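Local coordinates for protein ribulose bisphosphate carboxylase (Hyperthermus butylicus DSM 5456, PDB 6HUN) that probably catalyses the addition of carbon dioxide and water to ribulose 1,5-bisphosphate, giving two molecules of 3-phosphoglycerate, as a magnesium-dependent form III Rubisco dimer, at residues 199-204 against 263-268; 240-245 against 256-261. All coordinates share one frame; numbering follows the deposited sequence.

Both contacts belong to the eight-stranded alpha/beta barrel of the catalytic domain. Going from the N terminus, the chain runs through barrel strand 201-203, helix 216-234, strand 239-243, helix 248-260 and strand 265-269. Contact 1 joins the first and last of these strands across the one between them, closing a loop of 58 residues. Contact 2 is nested inside that loop and closes a short one of ten residues, laying the end of helix 248-260 on strand 239-243. That strand lies between the two strands of contact 1 and is itself one side of contact 2. Tyr240 binds them directly: its OH meets Asp204 and its backbone O meets Asn263, both residues of contact 1.

Contact 1 of 2, residues 199-204 against 263-268; sequences IDLVKD and NKFIMI
Leu201 and Phe265 meet in a buried, mainly apolar contact inside the TIM barrel of the Rubisco catalytic domain, between two parallel strands that are not neighbours. Strand 239-243 runs between them, and no hydrogen bond joins 199-204 to 263-268; the side chains span a gap of 9.4 Å between the CA atoms of Leu201 and Phe265.

At one end of the contact Leu201 puts a single methyl over a face of the Phe265 ring. With CG of the leucine anti to its carbonyl carbon (chi1 -59°), CD2 is the methyl that reaches the ring. It stands 4.0 Å from the Phe265 ring centroid and 20° off the normal, a CH-pi contact displaced toward the rim, where Phe265 CE2 is the ring atom nearest to Leu201 CD2 at 3.8 Å. The two side chains cross at about a right angle.

Further along the strands, Met267 reaches across with its thioether. CG lies anti to the backbone N (chi1 172°), and the chain runs extended until it bends at the last torsion. Met267 SD passes 4.1 Å from CG of Lys203, so the aliphatic part of the lysine is what it touches. Lys203, the predicted carbamate-bearing magnesium ligand but unmodified here, hydrogen-bonds Gln403 through NZ, and its side chain comes within about 3 Å (nearest atoms) of a bound calcium ion. The Met267 side chain also touches His295, a predicted proton acceptor, and so lies beside the predicted catalytic centre.

Asp204 turns its carboxylate to other partners, chiefly Tyr240 and Arg219. What it offers Met267 is its backbone carbonyl: methyl CE of Met267 comes within 3.3 Å of Asp204 O.

Contact 2 of 2, residues 240-245 against 256-261; sequences YLANVT and KLVADY
Val258 packs on Ala242 and Val244 where helix 248-260 lies against strand 239-243 and the loop that follows it, within a beta-alpha-beta unit of the TIM barrel. Strand 265-269 completes the unit, and its Ile266 packs on both valines.

The apolar contact is small and rests on one methyl. Val258 CG2 lies anti to the carbonyl carbon of its own residue, and from there it meets Ala242 CB at 4.0 Å; Val244 CG1 is a looser neighbour of the same methyl at 4.4 Å. The short alanine side chain is shared, since its CB also sits 3.8 Å above the plane of the Tyr240 ring, toward the rim. The helix is thus held to the outer side of the barrel sheet without any hydrogen bond across the contact.

The charged interaction stays within the helix: Lys256 NZ and Asp260 OD2, one turn apart, form a long salt bridge of 3.7 Å.

Hydrogen bonds shape the other segment. Around Asn243 the chain forms an Asx turn. Asn243 OD1 accepts from Thr245 N at 3.1 Å, with the donor tilted 23° from the carbonyl plane, and also from the threonine hydroxyl, which lies in that plane with Thr245 OG1 2.7 Å from Asn243 OD1.

Contact 1 of 2, residues 199-204 against 263-268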
ATOM      1  N   ILE A 199       7.031 -26.147 -19.586  1.00 47.00           N
ATOM      2  CA  ILE A 199       6.603 -25.215 -18.536  1.00 50.85           C
ATOM      3  C   ILE A 199       5.076 -25.121 -18.584  1.00 50.12           C
ATOM      4  O   ILE A 199       4.459 -25.314 -19.641  1.00 55.43           O
ATOM      5  CB  ILE A 199       7.307 -23.854 -18.674  1.00 48.09           C
ATOM      6  CG1 ILE A 199       8.807 -24.014 -18.460  1.00 54.83           C
ATOM      7  CG2 ILE A 199       6.725 -22.786 -17.678  1.00 43.48           C
ATOM      8  CD1 ILE A 199       9.177 -24.936 -17.340  1.00 55.88           C
ATOM      9  N   ASP A 200       4.458 -24.961 -17.411  1.00 46.55           N
ATOM     10  CA  ASP A 200       3.004 -25.028 -17.268  1.00 43.91           C
ATOM     11  C   ASP A 200       2.370 -23.649 -17.401  1.00 43.50           C
ATOM     12  O   ASP A 200       1.282 -23.541 -17.965  1.00 43.04           O
ATOM     13  CB  ASP A 200       2.619 -25.625 -15.910  1.00 40.12           C
ATOM     14  CG  ASP A 200       3.356 -26.931 -15.621  1.00 48.78           C
ATOM     15  OD1 ASP A 200       3.185 -27.927 -16.405  1.00 54.28           O
ATOM     16  OD2 ASP A 200       4.108 -26.938 -14.618  1.00 43.11           O
ATOM     17  N   LEU A 201       3.049 -22.623 -16.918  1.00 40.33           N
ATOM     18  CA  LEU A 201       2.496 -21.262 -16.845  1.00 39.73           C
ATOM     19  C   LEU A 201       3.514 -20.282 -17.389  1.00 43.83           C
ATOM     20  O   LEU A 201       4.691 -20.325 -17.006  1.00 45.15           O
ATOM     21  CB  LEU A 201       2.119 -20.867 -15.421  1.00 39.04           C
ATOM     22  CG  LEU A 201       1.086 -21.738 -14.729  1.00 38.66           C
ATOM     23  CD1 LEU A 201       1.163 -21.433 -13.255  1.00 33.22           C
ATOM     24  CD2 LEU A 201      -0.318 -21.432 -15.237  1.00 41.29           C
ATOM     25  N   VAL A 202       3.075 -19.402 -18.303  1.00 36.32           N
ATOM     26  CA  VAL A 202       3.895 -18.268 -18.695  1.00 41.73           C
ATOM     27  C   VAL A 202       3.403 -17.073 -17.879  1.00 37.16           C
ATOM     28  O   VAL A 202       2.210 -16.944 -17.615  1.00 38.20           O
ATOM     29  CB  VAL A 202       3.834 -18.023 -20.221  1.00 49.15           C
ATOM     30  CG1 VAL A 202       2.426 -18.048 -20.698  1.00 49.76           C
ATOM     31  CG2 VAL A 202       4.521 -16.702 -20.594  1.00 52.22           C
ATOM     32  N   LYS A 203       4.323 -16.282 -17.384  1.00 36.08           N
ATOM     33  CA  LYS A 203       3.968 -15.259 -16.396  1.00 36.38           C
ATOM     34  C   LYS A 203       4.437 -13.904 -16.856  1.00 39.25           C
ATOM     35  O   LYS A 203       5.612 -13.725 -17.184  1.00 38.97           O
ATOM     36  CB  LYS A 203       4.593 -15.599 -15.045  1.00 39.91           C
ATOM     37  CG  LYS A 203       4.264 -14.702 -13.833  1.00 37.82           C
ATOM     38  CD  LYS A 203       5.117 -15.290 -12.684  1.00 37.55           C
ATOM     39  CE  LYS A 203       4.924 -14.559 -11.377  1.00 42.45           C
ATOM     40  NZ  LYS A 203       6.140 -13.807 -10.895  1.00 42.95           N
ATOM     41  N   ASP A 204       3.539 -12.917 -16.799  1.00 37.25           N
ATOM     42  CA  ASP A 204       3.955 -11.560 -17.065  1.00 33.92           C
ATOM     43  C   ASP A 204       4.840 -11.080 -15.935  1.00 37.40           C
ATOM     44  O   ASP A 204       4.668 -11.479 -14.780  1.00 33.78           O
ATOM     45  CB  ASP A 204       2.728 -10.629 -17.111  1.00 29.67           C
ATOM     46  CG  ASP A 204       2.017 -10.636 -18.424  1.00 38.08           C
ATOM     47  OD1 ASP A 204       2.503 -11.242 -19.460  1.00 39.79           O
ATOM     48  OD2 ASP A 204       0.920 -10.029 -18.404  1.00 40.10           O
ATOM     49  N   ASN A 263      -8.740 -18.298 -20.776  1.00 45.45           N
ATOM     50  CA  ASN A 263      -7.636 -18.427 -19.824  1.00 42.64           C
ATOM     51  C   ASN A 263      -8.204 -18.438 -18.406  1.00 42.45           C
ATOM     52  O   ASN A 263      -9.254 -17.838 -18.140  1.00 40.91           O
ATOM     53  CB  ASN A 263      -6.631 -17.276 -19.987  1.00 41.11           C
ATOM     54  CG  ASN A 263      -5.348 -17.484 -19.177  1.00 44.19           C
ATOM     55  OD1 ASN A 263      -4.618 -18.437 -19.420  1.00 43.49           O
ATOM     56  ND2 ASN A 263      -5.060 -16.568 -18.220  1.00 36.19           N
ATOM     57  N   LYS A 264      -7.507 -19.126 -17.490  1.00 39.14           N
ATOM     58  CA  LYS A 264      -8.056 -19.416 -16.176  1.00 37.98           C
ATOM     59  C   LYS A 264      -7.351 -18.644 -15.064  1.00 34.97           C
ATOM     60  O   LYS A 264      -7.703 -18.824 -13.890  1.00 33.98           O
ATOM     61  CB  LYS A 264      -7.987 -20.891 -15.867  1.00 38.99           C
ATOM     62  CG  LYS A 264      -8.864 -21.736 -16.863  1.00 42.33           C
ATOM     63  CD  LYS A 264     -10.320 -21.350 -16.637  1.00 46.03           C
ATOM     64  CE  LYS A 264     -10.951 -22.239 -15.549  1.00 46.79           C
ATOM     65  NZ  LYS A 264     -12.384 -21.896 -15.264  1.00 47.71           N
ATOM     66  N   PHE A 265      -6.426 -17.772 -15.415  1.00 33.81           N
ATOM     67  CA  PHE A 265      -5.600 -17.094 -14.413  1.00 31.19           C
ATOM     68  C   PHE A 265      -5.530 -15.594 -14.701  1.00 30.38           C
ATOM     69  O   PHE A 265      -5.441 -15.170 -15.869  1.00 32.67           O
ATOM     70  CB  PHE A 265      -4.177 -17.623 -14.405  1.00 31.33           C
ATOM     71  CG  PHE A 265      -4.068 -19.079 -14.099  1.00 35.20           C
ATOM     72  CD1 PHE A 265      -3.773 -19.484 -12.788  1.00 31.15           C
ATOM     73  CD2 PHE A 265      -4.224 -20.036 -15.107  1.00 35.55           C
ATOM     74  CE1 PHE A 265      -3.659 -20.797 -12.458  1.00 32.90           C
ATOM     75  CE2 PHE A 265      -4.070 -21.412 -14.787  1.00 36.38           C
ATOM     76  CZ  PHE A 265      -3.793 -21.761 -13.435  1.00 33.28           C
ATOM     77  N   ILE A 266      -5.475 -14.790 -13.613  1.00 28.34           N
ATOM     78  CA  ILE A 266      -5.087 -13.383 -13.682  1.00 27.29           C
ATOM     79  C   ILE A 266      -4.022 -13.169 -12.624  1.00 28.50           C
ATOM     80  O   ILE A 266      -3.986 -13.887 -11.619  1.00 31.58           O
ATOM     81  CB  ILE A 266      -6.295 -12.404 -13.482  1.00 27.45           C
ATOM     82  CG1 ILE A 266      -7.003 -12.738 -12.159  1.00 29.18           C
ATOM     83  CG2 ILE A 266      -7.228 -12.563 -14.717  1.00 30.02           C
ATOM     84  CD1 ILE A 266      -8.162 -11.721 -11.681  1.00 30.63           C
ATOM     85  N   MET A 267      -3.140 -12.200 -12.858  1.00 27.32           N
ATOM     86  CA  MET A 267      -2.183 -11.751 -11.868  1.00 22.57           C
ATOM     87  C   MET A 267      -2.482 -10.312 -11.499  1.00 24.79           C
ATOM     88  O   MET A 267      -2.795  -9.501 -12.379  1.00 25.60           O
ATOM     89  CB  MET A 267      -0.746 -11.871 -12.425  1.00 24.85           C
ATOM     90  CG  MET A 267       0.324 -11.255 -11.548  1.00 30.89           C
ATOM     91  SD  MET A 267       1.840 -11.710 -12.484  1.00 41.26           S
ATOM     92  CE  MET A 267       2.878 -10.299 -12.215  1.00 36.89           C
ATOM     93  N   ILE A 268      -2.305  -9.992 -10.214  1.00 20.68           N
ATOM     94  CA  ILE A 268      -2.507  -8.624  -9.724  1.00 20.68           C
ATOM     95  C   ILE A 268      -1.411  -8.281  -8.717  1.00 21.72           C
ATOM     96  O   ILE A 268      -1.000  -9.120  -7.894  1.00 21.52           O
ATOM     97  CB  ILE A 268      -3.890  -8.419  -9.124  1.00 25.40           C
ATOM     98  CG1 ILE A 268      -4.034  -6.931  -8.726  1.00 22.92           C
ATOM     99  CG2 ILE A 268      -4.105  -9.287  -7.866  1.00 24.94           C
ATOM    100  CD1 ILE A 268      -5.452  -6.564  -8.540  1.00 28.52           C
TER

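Contact 2 of 2, residues 240-245 against 256-261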
ATOM      1  N   TYR A 240      -1.817 -18.825 -18.502  1.00 41.18           N
ATOM      2  CA  TYR A 240      -1.080 -17.568 -18.629  1.00 36.14           C
ATOM      3  C   TYR A 240      -1.386 -16.707 -17.401  1.00 33.02           C
ATOM      4  O   TYR A 240      -2.565 -16.503 -17.084  1.00 33.52           O
ATOM      5  CB  TYR A 240      -1.525 -16.853 -19.910  1.00 39.89           C
ATOM      6  CG  TYR A 240      -0.940 -15.500 -20.201  1.00 37.23           C
ATOM      7  CD1 TYR A 240       0.276 -15.093 -19.660  1.00 36.73           C
ATOM      8  CD2 TYR A 240      -1.636 -14.590 -20.997  1.00 41.13           C
ATOM      9  CE1 TYR A 240       0.792 -13.826 -19.941  1.00 40.11           C
ATOM     10  CE2 TYR A 240      -1.131 -13.340 -21.284  1.00 40.72           C
ATOM     11  CZ  TYR A 240       0.067 -12.959 -20.759  1.00 41.20           C
ATOM     12  OH  TYR A 240       0.556 -11.717 -21.060  1.00 41.12           O
ATOM     13  N   LEU A 241      -0.350 -16.260 -16.685  1.00 31.25           N
ATOM     14  CA  LEU A 241      -0.588 -15.388 -15.516  1.00 28.90           C
ATOM     15  C   LEU A 241      -0.522 -13.976 -16.089  1.00 34.80           C
ATOM     16  O   LEU A 241       0.528 -13.339 -16.114  1.00 31.79           O
ATOM     17  CB  LEU A 241       0.417 -15.640 -14.375  1.00 31.62           C
ATOM     18  CG  LEU A 241       0.603 -17.096 -13.892  1.00 37.96           C
ATOM     19  CD1 LEU A 241       1.769 -17.267 -12.864  1.00 37.11           C
ATOM     20  CD2 LEU A 241      -0.716 -17.682 -13.345  1.00 36.28           C
ATOM     21  N   ALA A 242      -1.669 -13.495 -16.569  1.00 38.54           N
ATOM     22  CA  ALA A 242      -1.773 -12.217 -17.260  1.00 36.28           C
ATOM     23  C   ALA A 242      -1.912 -11.111 -16.243  1.00 31.96           C
ATOM     24  O   ALA A 242      -2.801 -11.155 -15.386  1.00 28.18           O
ATOM     25  CB  ALA A 242      -2.991 -12.185 -18.190  1.00 35.52           C
ATOM     26  N   ASN A 243      -1.071 -10.096 -16.364  1.00 29.55           N
ATOM     27  CA  ASN A 243      -1.054  -9.021 -15.368  1.00 28.10           C
ATOM     28  C   ASN A 243      -2.188  -8.020 -15.665  1.00 29.15           C
ATOM     29  O   ASN A 243      -2.132  -7.283 -16.653  1.00 30.21           O
ATOM     30  CB  ASN A 243       0.312  -8.354 -15.356  1.00 30.07           C
ATOM     31  CG  ASN A 243       0.543  -7.558 -14.073  1.00 31.44           C
ATOM     32  OD1 ASN A 243      -0.397  -7.147 -13.446  1.00 26.59           O
ATOM     33  ND2 ASN A 243       1.794  -7.434 -13.634  1.00 36.31           N
ATOM     34  N   VAL A 244      -3.199  -7.997 -14.803  1.00 29.36           N
ATOM     35  CA  VAL A 244      -4.361  -7.108 -14.961  1.00 31.31           C
ATOM     36  C   VAL A 244      -4.254  -5.892 -14.059  1.00 30.55           C
ATOM     37  O   VAL A 244      -5.243  -5.149 -13.890  1.00 29.11           O
ATOM     38  CB  VAL A 244      -5.690  -7.857 -14.715  1.00 29.25           C
ATOM     39  CG1 VAL A 244      -5.886  -8.998 -15.732  1.00 31.53           C
ATOM     40  CG2 VAL A 244      -5.727  -8.408 -13.266  1.00 26.21           C
ATOM     41  N   THR A 245      -3.082  -5.677 -13.454  1.00 26.26           N
ATOM     42  CA  THR A 245      -2.846  -4.500 -12.613  1.00 29.03           C
ATOM     43  C   THR A 245      -3.161  -3.229 -13.405  1.00 25.51           C
ATOM     44  O   THR A 245      -2.560  -2.956 -14.449  1.00 29.94           O
ATOM     45  CB  THR A 245      -1.400  -4.529 -12.105  1.00 29.76           C
ATOM     46  OG1 THR A 245      -1.158  -5.747 -11.317  1.00 24.28           O
ATOM     47  CG2 THR A 245      -1.088  -3.278 -11.191  1.00 28.06           C
ATOM     48  N   LYS A 256     -12.248  -9.550 -17.766  1.00 39.47           N
ATOM     49  CA  LYS A 256     -13.243 -10.165 -18.657  1.00 42.65           C
ATOM     50  C   LYS A 256     -12.598 -10.643 -19.952  1.00 44.27           C
ATOM     51  O   LYS A 256     -12.920 -11.738 -20.439  1.00 46.07           O
ATOM     52  CB  LYS A 256     -14.381  -9.176 -18.943  1.00 44.66           C
ATOM     53  CG  LYS A 256     -15.558  -9.784 -19.792  1.00 48.36           C
ATOM     54  CD  LYS A 256     -16.698  -8.786 -19.833  1.00 51.94           C
ATOM     55  CE  LYS A 256     -17.728  -9.187 -20.933  1.00 58.77           C
ATOM     56  NZ  LYS A 256     -18.181 -10.573 -20.702  1.00 63.00           N
ATOM     57  N   LEU A 257     -11.635  -9.892 -20.503  1.00 43.84           N
ATOM     58  CA  LEU A 257     -10.968 -10.367 -21.719  1.00 45.62           C
ATOM     59  C   LEU A 257     -10.218 -11.673 -21.464  1.00 44.58           C
ATOM     60  O   LEU A 257     -10.232 -12.580 -22.304  1.00 48.35           O
ATOM     61  CB  LEU A 257     -10.004  -9.314 -22.249  1.00 45.42           C
ATOM     62  CG  LEU A 257     -10.470  -8.077 -23.015  1.00 49.58           C
ATOM     63  CD1 LEU A 257      -9.253  -7.178 -23.109  1.00 46.42           C
ATOM     64  CD2 LEU A 257     -11.005  -8.468 -24.429  1.00 54.74           C
ATOM     65  N   VAL A 258      -9.529 -11.770 -20.320  1.00 41.51           N
ATOM     66  CA  VAL A 258      -8.879 -13.033 -19.937  1.00 40.58           C
ATOM     67  C   VAL A 258      -9.900 -14.166 -19.898  1.00 42.21           C
ATOM     68  O   VAL A 258      -9.680 -15.264 -20.436  1.00 43.63           O
ATOM     69  CB  VAL A 258      -8.177 -12.863 -18.569  1.00 37.24           C
ATOM     70  CG1 VAL A 258      -7.826 -14.303 -18.025  1.00 36.70           C
ATOM     71  CG2 VAL A 258      -6.960 -12.012 -18.744  1.00 36.08           C
ATOM     72  N   ALA A 259     -11.010 -13.938 -19.206  1.00 42.16           N
ATOM     73  CA  ALA A 259     -12.061 -14.948 -19.114  1.00 44.02           C
ATOM     74  C   ALA A 259     -12.625 -15.300 -20.503  1.00 47.61           C
ATOM     75  O   ALA A 259     -12.779 -16.480 -20.838  1.00 49.29           O
ATOM     76  CB  ALA A 259     -13.179 -14.431 -18.196  1.00 43.74           C
ATOM     77  N   ASP A 260     -12.933 -14.285 -21.328  1.00 49.07           N
ATOM     78  CA  ASP A 260     -13.516 -14.559 -22.652  1.00 52.83           C
ATOM     79  C   ASP A 260     -12.583 -15.349 -23.552  1.00 53.89           C
ATOM     80  O   ASP A 260     -13.063 -16.037 -24.467  1.00 57.07           O
ATOM     81  CB  ASP A 260     -13.893 -13.251 -23.341  1.00 55.79           C
ATOM     82  CG  ASP A 260     -15.055 -12.577 -22.660  1.00 56.37           C
ATOM     83  OD1 ASP A 260     -15.721 -13.302 -21.879  1.00 59.58           O
ATOM     84  OD2 ASP A 260     -15.312 -11.370 -22.890  1.00 58.59           O
ATOM     85  N   TYR A 261     -11.262 -15.240 -23.353  1.00 51.59           N
ATOM     86  CA  TYR A 261     -10.314 -16.030 -24.137  1.00 53.51           C
ATOM     87  C   TYR A 261     -10.059 -17.402 -23.549  1.00 51.97           C
ATOM     88  O   TYR A 261      -9.201 -18.125 -24.069  1.00 52.70           O
ATOM     89  CB  TYR A 261      -8.979 -15.298 -24.320  1.00 51.17           C
ATOM     90  CG  TYR A 261      -8.973 -14.262 -25.429  1.00 55.48           C
ATOM     91  CD1 TYR A 261      -8.814 -14.619 -26.754  1.00 66.23           C
ATOM     92  CD2 TYR A 261      -9.144 -12.938 -25.146  1.00 52.22           C
ATOM     93  CE1 TYR A 261      -8.813 -13.665 -27.746  1.00 63.71           C
ATOM     94  CE2 TYR A 261      -9.136 -11.995 -26.114  1.00 57.56           C
ATOM     95  CZ  TYR A 261      -8.973 -12.359 -27.411  1.00 64.85           C
ATOM     96  OH  TYR A 261      -8.985 -11.381 -28.370  1.00 70.99           O
TER